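Local coordinates for protein DNA-dependent metalloprotease WSS1 homolog 2 (Schizosaccharomyces pombe, PDB 5JIG) that probably cleaves DNA-bound proteins with a metal-dependent protease domain, the part present here, and so clears toxic DNA-protein crosslinks, at residues Ile33-Ile36 with Met37-Arg41; Phe85-Tyr88 with Lys89-Lys92; Ser110-Glu113 with Leu114-Gln117. All coordinates share one frame; numbering follows the deposited sequence.

Interaction 1: Ile33-Ile36 with Met37-Arg41; sequences IKKI and MDSHR
Between I33 and H40 the backbone keeps to regular helical bonding, M37, D38, S39 and H40 each giving an N-H to the carbonyl four residues earlier, with M37 N 3.0 Å from I33 O and H40 N 2.9 Å from I36 O. On the inward side I33 and M37 lie alongside each other and point the same way, the CG2 branch of I33 meeting M37 SD at 3.7 Å. The M37 chain runs straight through CB-CG and bends at the thioether (chi3 72°), which carries CE away from I33. Both residues also pack on F6 of strand 6-10, while I36 presses on I96 and L99 of helix 88-100 and on L118 of helix 109-122. The contact takes up most of helix 31-40, which packs on the zinc-binding helix of the WLM protease domain; R41 leaves the helical conformation with positive phi (54°) in a Schellman motif, its N making a weak 3.2 Å bond to D38 O. The outer side is polar, and D38 and S39 were each modelled there in two conformers. In those described, S39 OG is turned anti to its carbonyl carbon (chi1 -64°) and sits 2.9 Å from K35 O. Two waters join S39 OG to K35 NZ: both donate to the hydroxyl, and one takes only a weak bond from the ammonium group. D38 OD2 is hydrogen-bonded to S2 OG.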
loop_
_atom_site.group_PDB
_atom_site.type_symbol
_atom_site.label_atom_id
_atom_site.label_comp_id
_atom_site.label_asym_id
_atom_site.label_seq_id
_atom_site.Cartn_x
_atom_site.Cartn_y
_atom_site.Cartn_z
ATOM N N ILE A 33 5.256 -1.724 -6.910
ATOM C CA ILE A 33 5.106 -0.634 -5.946
ATOM C C ILE A 33 6.333 0.261 -5.931
ATOM O O ILE A 33 6.239 1.482 -5.951
ATOM C CB ILE A 33 4.779 -1.202 -4.539
ATOM C CG1 ILE A 33 3.446 -1.933 -4.491
ATOM C CG2 ILE A 33 4.857 -0.112 -3.470
ATOM C CD1 ILE A 33 2.221 -1.083 -4.827
ATOM N N LYS A 34 7.520 -0.345 -5.945
ATOM C CA LYS A 34 8.759 0.457 -5.987
ATOM C C LYS A 34 8.806 1.286 -7.257
ATOM O O LYS A 34 9.208 2.464 -7.202
ATOM C CB LYS A 34 9.968 -0.449 -5.845
ATOM C CG LYS A 34 10.183 -1.076 -4.532
ATOM C CD LYS A 34 11.357 -2.015 -4.482
ATOM C CE LYS A 34 12.558 -1.317 -4.100
ATOM N NZ LYS A 34 13.426 -2.276 -3.282
ATOM N N LYS A 35 8.398 0.710 -8.399
ATOM C CA LYS A 35 8.427 1.451 -9.647
ATOM C C LYS A 35 7.593 2.691 -9.594
ATOM O O LYS A 35 8.031 3.742 -10.027
ATOM C CB LYS A 35 7.952 0.508 -10.798
ATOM C CG LYS A 35 8.082 1.069 -12.165
ATOM C CD LYS A 35 9.449 0.876 -12.695
ATOM C CE LYS A 35 9.556 1.291 -14.156
ATOM N NZ LYS A 35 10.721 2.101 -14.441
ATOM N N ILE A 36 6.356 2.582 -9.068
ATOM C CA ILE A 36 5.523 3.747 -9.023
ATOM C C ILE A 36 5.970 4.759 -7.957
ATOM O O ILE A 36 5.807 5.976 -8.167
ATOM C CB ILE A 36 4.024 3.425 -8.921
ATOM C CG1 ILE A 36 3.671 2.659 -7.667
ATOM C CG2 ILE A 36 3.591 2.724 -10.189
ATOM C CD1 ILE A 36 2.178 2.474 -7.446
ATOM N N MET A 37 6.475 4.298 -6.821
ATOM C CA MET A 37 6.971 5.253 -5.822
ATOM C C MET A 37 8.182 6.020 -6.358
ATOM O O MET A 37 8.307 7.222 -6.109
ATOM C CB MET A 37 7.199 4.574 -4.517
ATOM C CG MET A 37 5.849 4.081 -3.981
ATOM S SD MET A 37 5.956 3.246 -2.343
ATOM C CE MET A 37 6.268 4.660 -1.263
ATOM N N ASP A 38 9.039 5.333 -7.120
ATOM C CA ASP A 38 10.164 6.016 -7.765
ATOM C C ASP A 38 9.633 6.970 -8.833
ATOM O O ASP A 38 10.057 8.137 -8.887
ATOM C CB ASP A 38 11.110 4.985 -8.373
ATOM C CG ASP A 38 11.980 4.335 -7.355
ATOM O OD1 ASP A 38 12.471 3.232 -7.633
ATOM O OD2 ASP A 38 12.394 5.027 -6.366
ATOM N N SER A 39 8.735 6.515 -9.704
ATOM C CA SER A 39 8.272 7.366 -10.820
ATOM C C SER A 39 7.577 8.609 -10.341
ATOM O O SER A 39 7.717 9.687 -10.915
ATOM C CB SER A 39 7.346 6.553 -11.751
ATOM O OG SER A 39 8.062 5.488 -12.345
ATOM N N HIS A 40 6.778 8.466 -9.269
ATOM C CA HIS A 40 6.006 9.553 -8.738
ATOM C C HIS A 40 6.669 10.264 -7.541
ATOM O O HIS A 40 6.101 11.179 -6.989
ATOM C CB HIS A 40 4.555 9.157 -8.438
ATOM C CG HIS A 40 3.560 10.148 -8.840
ATOM N ND1 HIS A 40 3.605 11.434 -8.386
ATOM C CD2 HIS A 40 2.512 10.113 -9.692
ATOM C CE1 HIS A 40 2.606 12.145 -8.898
ATOM N NE2 HIS A 40 1.906 11.361 -9.706
ATOM N N ARG A 41 7.876 9.855 -7.213
ATOM C CA ARG A 41 8.697 10.485 -6.147
ATOM C C ARG A 41 7.947 10.564 -4.822
ATOM O O ARG A 41 7.823 11.610 -4.231
ATOM C CB ARG A 41 9.257 11.804 -6.623
ATOM C CG ARG A 41 10.208 11.662 -7.750
ATOM C CD ARG A 41 10.775 12.938 -8.320
ATOM N NE ARG A 41 11.335 13.809 -7.332
ATOM C CZ ARG A 41 10.813 14.959 -6.893
ATOM N NH1 ARG A 41 11.496 15.659 -5.989
ATOM N NH2 ARG A 41 9.619 15.412 -7.306
HETATM O O HOH W 1 10.381 4.110 -11.811
HETATM O O HOH W 2 10.003 5.286 -14.283
#

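Interaction 2: Phe85-Tyr88 with Lys89-Lys92; sequences FRDY and KTVK
D87 and T90 grip each other at the start of helix 88-100, where one carboxylate oxygen serves two donors. T90 OG1 donates to D87 OD1 at 2.6 Å, arriving on the syn side and close to the carboxylate plane, whereas T90 N reaches the same oxygen at 3.1 Å from well above that plane, 51° out of it. D87 can do this because its CG stands between the backbone N and the carbonyl carbon (chi1 62°), which turns the acid over the first helical turn. This is an N-cap: D87 supplies an acceptor to an amide at the open end of the helix, and the helix start would probably stabilise its negative charge. The helix so begun is the one that bears the HExxH motif of the protease. Backbone bonds follow directly, from V91 N to D87 O and from K92 N to Y88 O, the latter 2.8 Å long.

The packed side is inward. V91 CG2 meets R86 CB at 3.6 Å, and V91 goes on to Y23 of helix 17-29 and L75 of strand 72-76. Next to it K92 runs extended past the Y88 ring, its CB over one face and its CD 4.0 Å from Y88 CE2. D30 takes a hydrogen bond from Y88 OH and a salt bridge from K92 NZ, which also bonds A122 O, and R26 makes a cation-pi contact with the tyrosine ring. A leucine in place of Y88 would probably leave D30 OD2 without its hydroxyl partner and R26 without an aromatic face to rest on. The solvent side holds D87, K89 and T90: the capping bonds lie at the surface, and K89 merely passes by, its NZ 6.5 Å from D87 OD1 and too far for a salt bridge.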
loop_
_atom_site.group_PDB
_atom_site.type_symbol
_atom_site.label_atom_id
_atom_site.label_comp_id
_atom_site.label_asym_id
_atom_site.label_seq_id
_atom_site.Cartn_x
_atom_site.Cartn_y
_atom_site.Cartn_z
ATOM N N PHE A 85 -6.070 -13.915 6.170
ATOM C CA PHE A 85 -5.512 -12.772 5.464
ATOM C C PHE A 85 -6.160 -12.595 4.129
ATOM O O PHE A 85 -6.605 -13.540 3.474
ATOM C CB PHE A 85 -3.964 -12.904 5.343
ATOM C CG PHE A 85 -3.254 -12.683 6.636
ATOM C CD1 PHE A 85 -3.097 -13.711 7.555
ATOM C CD2 PHE A 85 -2.778 -11.426 6.966
ATOM C CE1 PHE A 85 -2.440 -13.462 8.764
ATOM C CE2 PHE A 85 -2.118 -11.201 8.172
ATOM C CZ PHE A 85 -1.987 -12.204 9.077
ATOM N N ARG A 86 -6.255 -11.316 3.754
ATOM C CA ARG A 86 -6.729 -10.954 2.385
ATOM C C ARG A 86 -5.719 -11.276 1.254
ATOM O O ARG A 86 -4.525 -11.285 1.493
ATOM C CB ARG A 86 -7.033 -9.448 2.392
ATOM C CG ARG A 86 -8.209 -9.090 3.235
ATOM C CD ARG A 86 -8.422 -7.590 3.396
ATOM N NE ARG A 86 -9.494 -7.488 4.382
ATOM C CZ ARG A 86 -10.775 -7.671 4.091
ATOM N NH1 ARG A 86 -11.154 -7.782 2.810
ATOM N NH2 ARG A 86 -11.654 -7.653 5.072
ATOM N N ASP A 87 -6.243 -11.540 0.083
ATOM C CA ASP A 87 -5.380 -11.921 -1.029
ATOM C C ASP A 87 -4.488 -10.754 -1.463
ATOM O O ASP A 87 -4.887 -9.566 -1.445
ATOM C CB ASP A 87 -6.155 -12.454 -2.194
ATOM C CG ASP A 87 -7.046 -11.496 -2.742
ATOM O OD1 ASP A 87 -6.727 -10.947 -3.812
ATOM O OD2 ASP A 87 -8.091 -11.252 -2.131
ATOM N N TYR A 88 -3.280 -11.104 -1.870
ATOM C CA TYR A 88 -2.280 -10.125 -2.206
ATOM C C TYR A 88 -2.711 -9.187 -3.313
ATOM O O TYR A 88 -2.462 -7.964 -3.236
ATOM C CB TYR A 88 -0.951 -10.796 -2.542
ATOM C CG TYR A 88 0.170 -9.825 -2.716
ATOM C CD1 TYR A 88 0.775 -9.251 -1.627
ATOM C CD2 TYR A 88 0.596 -9.434 -3.972
ATOM C CE1 TYR A 88 1.786 -8.316 -1.762
ATOM C CE2 TYR A 88 1.633 -8.514 -4.139
ATOM C CZ TYR A 88 2.220 -7.944 -3.005
ATOM O OH TYR A 88 3.216 -7.026 -3.095
ATOM N N LYS A 89 -3.288 -9.726 -4.380
ATOM C CA LYS A 89 -3.645 -8.874 -5.484
ATOM C C LYS A 89 -4.580 -7.763 -5.013
ATOM O O LYS A 89 -4.455 -6.594 -5.460
ATOM C CB LYS A 89 -4.276 -9.694 -6.595
ATOM C CG LYS A 89 -4.752 -9.029 -7.796
ATOM C CD LYS A 89 -5.081 -9.973 -8.915
ATOM C CE LYS A 89 -4.305 -11.257 -8.848
ATOM N NZ LYS A 89 -2.853 -11.075 -9.002
ATOM N N THR A 90 -5.557 -8.112 -4.190
ATOM C CA THR A 90 -6.501 -7.145 -3.732
ATOM C C THR A 90 -5.858 -6.083 -2.848
ATOM O O THR A 90 -6.126 -4.886 -2.997
ATOM C CB THR A 90 -7.668 -7.869 -3.014
ATOM O OG1 THR A 90 -8.235 -8.845 -3.941
ATOM C CG2 THR A 90 -8.737 -6.959 -2.532
ATOM N N VAL A 91 -5.014 -6.522 -1.923
ATOM C CA VAL A 91 -4.336 -5.558 -1.040
ATOM C C VAL A 91 -3.374 -4.677 -1.782
ATOM O O VAL A 91 -3.315 -3.459 -1.528
ATOM C CB VAL A 91 -3.687 -6.304 0.147
ATOM C CG1 VAL A 91 -2.850 -5.328 0.993
ATOM C CG2 VAL A 91 -4.764 -6.971 1.003
ATOM N N LYS A 92 -2.623 -5.225 -2.728
ATOM C CA LYS A 92 -1.747 -4.395 -3.551
ATOM C C LYS A 92 -2.537 -3.303 -4.264
ATOM O O LYS A 92 -2.088 -2.160 -4.340
ATOM C CB LYS A 92 -0.950 -5.270 -4.521
ATOM C CG LYS A 92 -0.084 -4.471 -5.485
ATOM C CD LYS A 92 0.786 -5.332 -6.348
ATOM C CE LYS A 92 1.468 -4.562 -7.435
ATOM N NZ LYS A 92 2.493 -5.312 -8.160
#

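Interaction 3: Ser110-Glu113 with Leu114-Gln117; sequences SFWE and LFRQ
W112 and F115 form a T-shaped aromatic pair one turn apart on helix 109-122, a surface contact whose buried member, F111, reaches the metal site. The edge of the indole six-membered ring points at the face of the phenyl ring, with planes at 82° and centroids 5.2 Å apart; W112 CE3 approaches F115 CD2 to 3.6 Å. F115 also packs on S93, I96 and T100 of helix 88-100. One face of the indole is covered from within the same turn, F111 CD2 lying 3.6 Å above its plane, over the centre. On the outer side R116, bent at chi3 (-61°), folds back so that one face of its guanidinium covers W112 O, which lies 3.6 Å from the guanidinium plane, over the centre, and NH1 comes within 3.4 Å of E113 CA. E113 and Q117 run alongside each other with carboxylate and amide planes nearly parallel, 9° apart. F111 meets the rings of H97, H101 and H107, edge-to-face with the first and last. These three histidines hold the nickel ion in this crystal and zinc in the working enzyme, so F111 is a second-shell residue of the site typical of HExxH metalloproteases.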
loop_
_atom_site.group_PDB
_atom_site.type_symbol
_atom_site.label_atom_id
_atom_site.label_comp_id
_atom_site.label_asym_id
_atom_site.label_seq_id
_atom_site.Cartn_x
_atom_site.Cartn_y
_atom_site.Cartn_z
ATOM N N SER A 110 -9.713 12.505 -12.173
ATOM C CA SER A 110 -8.293 12.612 -12.102
ATOM C C SER A 110 -7.661 11.504 -11.216
ATOM O O SER A 110 -6.666 10.941 -11.599
ATOM C CB SER A 110 -7.898 14.001 -11.591
ATOM O OG SER A 110 -8.290 14.970 -12.508
ATOM N N PHE A 111 -8.343 11.265 -10.109
ATOM C CA PHE A 111 -7.952 10.130 -9.236
ATOM C C PHE A 111 -7.913 8.865 -10.006
ATOM O O PHE A 111 -6.923 8.151 -10.012
ATOM C CB PHE A 111 -8.915 10.068 -8.040
ATOM C CG PHE A 111 -8.630 8.883 -7.096
ATOM C CD1 PHE A 111 -7.909 9.044 -5.928
ATOM C CD2 PHE A 111 -9.083 7.584 -7.403
ATOM C CE1 PHE A 111 -7.571 7.938 -5.143
ATOM C CE2 PHE A 111 -8.751 6.490 -6.625
ATOM C CZ PHE A 111 -7.991 6.681 -5.504
ATOM N N TRP A 112 -9.039 8.522 -10.706
ATOM C CA TRP A 112 -9.082 7.221 -11.341
ATOM C C TRP A 112 -8.156 7.133 -12.553
ATOM O O TRP A 112 -7.624 6.053 -12.840
ATOM C CB TRP A 112 -10.517 6.821 -11.657
ATOM C CG TRP A 112 -11.319 6.532 -10.436
ATOM C CD1 TRP A 112 -12.385 7.243 -9.957
ATOM C CD2 TRP A 112 -11.100 5.470 -9.506
ATOM N NE1 TRP A 112 -12.832 6.710 -8.793
ATOM C CE2 TRP A 112 -12.079 5.608 -8.496
ATOM C CE3 TRP A 112 -10.205 4.389 -9.425
ATOM C CZ2 TRP A 112 -12.163 4.710 -7.436
ATOM C CZ3 TRP A 112 -10.304 3.518 -8.361
ATOM C CH2 TRP A 112 -11.251 3.686 -7.392
ATOM N N GLU A 113 -7.909 8.248 -13.258
ATOM C CA GLU A 113 -6.951 8.235 -14.323
ATOM C C GLU A 113 -5.537 7.849 -13.792
ATOM O O GLU A 113 -4.866 6.970 -14.342
ATOM C CB GLU A 113 -6.938 9.606 -15.014
ATOM C CG GLU A 113 -5.917 9.741 -16.099
ATOM C CD GLU A 113 -5.858 11.155 -16.688
ATOM O OE1 GLU A 113 -5.987 11.291 -17.859
ATOM O OE2 GLU A 113 -5.798 12.159 -15.926
ATOM N N LEU A 114 -5.118 8.530 -12.738
ATOM C CA LEU A 114 -3.831 8.223 -12.160
ATOM C C LEU A 114 -3.809 6.800 -11.582
ATOM O O LEU A 114 -2.858 6.084 -11.795
ATOM C CB LEU A 114 -3.474 9.232 -11.080
ATOM C CG LEU A 114 -2.049 9.023 -10.505
ATOM C CD1 LEU A 114 -0.953 9.041 -11.497
ATOM C CD2 LEU A 114 -1.806 10.022 -9.368
ATOM N N PHE A 115 -4.881 6.378 -10.911
ATOM C CA PHE A 115 -4.953 5.020 -10.409
ATOM C C PHE A 115 -4.736 4.004 -11.514
ATOM O O PHE A 115 -4.015 3.036 -11.357
ATOM C CB PHE A 115 -6.298 4.800 -9.718
ATOM C CG PHE A 115 -6.491 3.378 -9.271
ATOM C CD1 PHE A 115 -5.982 2.918 -8.079
ATOM C CD2 PHE A 115 -7.211 2.466 -10.039
ATOM C CE1 PHE A 115 -6.156 1.614 -7.672
ATOM C CE2 PHE A 115 -7.389 1.166 -9.631
ATOM C CZ PHE A 115 -6.870 0.743 -8.435
ATOM N N ARG A 116 -5.404 4.195 -12.676
ATOM C CA ARG A 116 -5.220 3.244 -13.762
ATOM C C ARG A 116 -3.768 3.239 -14.292
ATOM O O ARG A 116 -3.205 2.203 -14.619
ATOM C CB ARG A 116 -6.189 3.554 -14.912
ATOM C CG ARG A 116 -7.647 3.183 -14.645
ATOM C CD ARG A 116 -8.470 3.271 -15.908
ATOM N NE ARG A 116 -8.490 4.613 -16.472
ATOM C CZ ARG A 116 -9.308 5.577 -16.122
ATOM N NH1 ARG A 116 -9.098 6.802 -16.605
ATOM N NH2 ARG A 116 -10.289 5.385 -15.306
ATOM N N GLN A 117 -3.189 4.439 -14.370
ATOM C CA GLN A 117 -1.800 4.527 -14.871
ATOM C C GLN A 117 -0.822 3.851 -13.916
ATOM O O GLN A 117 0.106 3.161 -14.344
ATOM C CB GLN A 117 -1.462 6.005 -15.030
ATOM C CG GLN A 117 -2.206 6.611 -16.206
ATOM C CD GLN A 117 -2.189 8.121 -16.181
ATOM O OE1 GLN A 117 -2.138 8.776 -15.190
ATOM N NE2 GLN A 117 -2.530 8.666 -17.273
HETATM O O HOH W 3 -5.690 6.257 -16.966
HETATM O O HOH W 4 -2.489 11.507 -14.992
#

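From the N terminus, interaction 1 comes first, on helix 31-40, followed by interaction 2 at the junction between the loop after strand 72-76 and helix 88-100, and last by interaction 3 on helix 109-122. Each is made within one continuous stretch, so none closes a long loop, and the three stand in series without nesting or crossing. Interaction 1 touches both others: I33 CD1 lies 4.2 Å from K92 CG, and H40 NE2 lies 4.0 Å from L114 CD2. Interactions 2 and 3 do not meet, their nearest atoms being about 6 Å apart. Helix 31-40 thus packs against both the HExxH helix and the helix that follows it.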